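Local structure of aminotransferase TlmJ (Streptoalloteichus hindustanus, 5UID) at the interface of chains A and B. The protein is a pyridoxal 5'-phosphate-dependent aminotransferase of the DegT/DnrJ/EryC1 family, probably transferring an amino group to an intermediate of natural-product biosynthesis. Residues are numbered along the deposited sequence; one frame, centred on the assembly and turned at random. Chains: chain A/B, Aminotransferase TlmJ.

The interface of chains A and B. Residues chain A 327-329, 331; chain B 233-234, 236.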
ATOM      1  N   THR A 327      -4.193 -24.398  -9.785  1.00 27.27           N
ATOM      2  CA  THR A 327      -2.937 -23.968  -9.184  1.00 37.07           C
ATOM      3  C   THR A 327      -2.788 -24.658  -7.835  1.00 30.71           C
ATOM      4  O   THR A 327      -3.653 -25.429  -7.409  1.00 32.22           O
ATOM      5  CB  THR A 327      -2.878 -22.445  -9.031  1.00 35.86           C
ATOM      6  OG1 THR A 327      -1.571 -22.060  -8.585  1.00 35.84           O
ATOM      7  CG2 THR A 327      -3.910 -21.966  -8.017  1.00 31.27           C
ATOM      8  N   PHE A 328      -1.673 -24.376  -7.162  1.00 30.79           N
ATOM      9  CA  PHE A 328      -1.445 -24.856  -5.807  1.00 32.49           C
ATOM     10  C   PHE A 328      -1.076 -23.692  -4.902  1.00 28.14           C
ATOM     11  O   PHE A 328      -0.232 -22.863  -5.259  1.00 35.02           O
ATOM     12  CB  PHE A 328      -0.342 -25.918  -5.753  1.00 28.33           C
ATOM     13  CG  PHE A 328       0.065 -26.282  -4.351  1.00 35.21           C
ATOM     14  CD1 PHE A 328      -0.733 -27.108  -3.577  1.00 35.86           C
ATOM     15  CD2 PHE A 328       1.239 -25.784  -3.803  1.00 34.97           C
ATOM     16  CE1 PHE A 328      -0.367 -27.439  -2.284  1.00 37.82           C
ATOM     17  CE2 PHE A 328       1.610 -26.110  -2.512  1.00 32.65           C
ATOM     18  CZ  PHE A 328       0.806 -26.938  -1.751  1.00 35.15           C
ATOM     19  N   ARG A 329      -1.720 -23.635  -3.740  1.00 30.78           N
ATOM     20  CA  ARG A 329      -1.355 -22.750  -2.644  1.00 30.25           C
ATOM     21  C   ARG A 329      -1.284 -23.589  -1.377  1.00 31.85           C
ATOM     22  O   ARG A 329      -2.078 -24.517  -1.206  1.00 37.61           O
ATOM     23  CB  ARG A 329      -2.380 -21.620  -2.460  1.00 38.17           C
ATOM     24  CG  ARG A 329      -2.574 -20.721  -3.668  1.00 40.08           C
ATOM     25  CD  ARG A 329      -1.388 -19.797  -3.872  1.00 38.12           C
ATOM     26  NE  ARG A 329      -1.670 -18.784  -4.883  1.00 35.22           N
ATOM     27  CZ  ARG A 329      -1.470 -18.958  -6.184  1.00 34.16           C
ATOM     28  NH1 ARG A 329      -1.757 -17.983  -7.037  1.00 34.96           N
ATOM     29  NH2 ARG A 329      -0.985 -20.108  -6.632  1.00 28.07           N
ATOM     30  N   ALA A 331       2.894 -22.638  -1.785  1.00 32.85           N
ATOM     31  CA  ALA A 331       4.162 -23.316  -2.005  1.00 30.83           C
ATOM     32  C   ALA A 331       4.912 -23.461  -0.684  1.00 31.66           C
ATOM     33  O   ALA A 331       4.952 -22.512   0.111  1.00 25.45           O
ATOM     34  CB  ALA A 331       5.012 -22.546  -3.019  1.00 27.55           C
TER
ATOM     35  N   TRP B 233       3.940 -23.988 -12.397  1.00 75.79           N
ATOM     36  CA  TRP B 233       3.966 -22.535 -12.539  1.00 70.22           C
ATOM     37  C   TRP B 233       3.652 -21.793 -11.242  1.00 62.53           C
ATOM     38  O   TRP B 233       3.543 -20.563 -11.266  1.00 59.73           O
ATOM     39  CB  TRP B 233       2.988 -22.094 -13.636  1.00 68.66           C
ATOM     40  CG  TRP B 233       1.581 -22.593 -13.455  1.00 65.71           C
ATOM     41  CD1 TRP B 233       0.665 -22.153 -12.543  1.00 59.75           C
ATOM     42  CD2 TRP B 233       0.924 -23.612 -14.222  1.00 66.60           C
ATOM     43  NE1 TRP B 233      -0.516 -22.842 -12.687  1.00 59.00           N
ATOM     44  CE2 TRP B 233      -0.383 -23.742 -13.711  1.00 65.16           C
ATOM     45  CE3 TRP B 233       1.316 -24.428 -15.288  1.00 65.18           C
ATOM     46  CZ2 TRP B 233      -1.300 -24.655 -14.230  1.00 63.60           C
ATOM     47  CZ3 TRP B 233       0.405 -25.333 -15.800  1.00 64.58           C
ATOM     48  CH2 TRP B 233      -0.887 -25.440 -15.272  1.00 62.21           C
ATOM     49  N   TRP B 234       3.509 -22.498 -10.121  1.00 57.03           N
ATOM     50  CA  TRP B 234       3.213 -21.862  -8.845  1.00 46.65           C
ATOM     51  C   TRP B 234       4.426 -21.754  -7.931  1.00 50.62           C
ATOM     52  O   TRP B 234       4.354 -21.047  -6.920  1.00 48.14           O
ATOM     53  CB  TRP B 234       2.095 -22.622  -8.119  1.00 43.45           C
ATOM     54  CG  TRP B 234       2.296 -24.106  -8.084  1.00 49.84           C
ATOM     55  CD1 TRP B 234       3.082 -24.808  -7.217  1.00 49.90           C
ATOM     56  CD2 TRP B 234       1.691 -25.074  -8.951  1.00 58.58           C
ATOM     57  NE1 TRP B 234       3.008 -26.152  -7.493  1.00 54.73           N
ATOM     58  CE2 TRP B 234       2.160 -26.342  -8.553  1.00 55.94           C
ATOM     59  CE3 TRP B 234       0.799 -24.991 -10.027  1.00 61.69           C
ATOM     60  CZ2 TRP B 234       1.769 -27.517  -9.193  1.00 60.73           C
ATOM     61  CZ3 TRP B 234       0.412 -26.159 -10.660  1.00 56.80           C
ATOM     62  CH2 TRP B 234       0.897 -27.405 -10.242  1.00 61.04           C
ATOM     63  N   PHE B 236       8.281 -20.621  -6.734  1.00 44.04           N
ATOM     64  CA  PHE B 236       8.967 -19.339  -6.805  1.00 37.69           C
ATOM     65  C   PHE B 236      10.181 -19.369  -5.890  1.00 43.59           C
ATOM     66  O   PHE B 236      10.302 -20.224  -5.009  1.00 44.14           O
ATOM     67  CB  PHE B 236       8.036 -18.183  -6.419  1.00 34.39           C
ATOM     68  CG  PHE B 236       7.459 -18.305  -5.032  1.00 36.49           C
ATOM     69  CD1 PHE B 236       8.132 -17.784  -3.937  1.00 34.29           C
ATOM     70  CD2 PHE B 236       6.244 -18.938  -4.827  1.00 41.80           C
ATOM     71  CE1 PHE B 236       7.604 -17.895  -2.662  1.00 31.70           C
ATOM     72  CE2 PHE B 236       5.710 -19.052  -3.555  1.00 42.47           C
ATOM     73  CZ  PHE B 236       6.391 -18.528  -2.472  1.00 40.28           C
TER
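With CG between the backbone N and the carbonyl carbon (chi1 47°), B:Trp234 presents one face of its indole to A:Phe328, whose CG points away from its own backbone N (chi1 171°). The two side chains run nearly perpendicular to one another. The methylene CB of A:Phe328 sits over the five-membered ring of the indole, 3.7 Å from the centroid of that B:Trp234 ring, in a CH-pi contact. Beyond it the phenyl group turns its plane 58° from the pyrrole part of the indole, an edge-to-face pairing at 5.6 Å between the centroids of the A:Phe328 and B:Trp234 rings, with CD2 of A:Phe328 nearest CD1 and NE1 of B:Trp234. Over the same indole face, towards the benzo half, lies the backbone of A:Thr327, its CA 4.0 Å from CE3 of B:Trp234. The hydroxyl OG1 of A:Thr327 comes alongside the methylene CB of B:Trp234 at 3.7 Å. Within chain A, the guanidinium NH2 of A:Arg329 braces this strip from its flank, near CB of B:Trp234, and donates to OG1 of A:Thr327 at 2.8 Å, a bent bond, and to the carbonyl O of A:Phe328 at 3.2 Å, a straighter one that approaches from above the carbonyl plane. Within chain B, the rim of the B:Trp234 benzo ring rests through CZ3 over a face of B:Trp233. Further along, the methyl CB of A:Ala331 meets the phenyl rim of B:Phe236 from one side of the ring, 3.6 Å from CE2. An alanine in place of B:Trp234 would probably leave A:Phe328 CB and the A:Thr327 backbone without their aromatic platform, opening a gap between the chains. This mainly apolar patch joins loop segments of two copies of the enzyme and recurs with the chains exchanged; it probably helps to hold together the two-fold dimer typical of these aminotransferases.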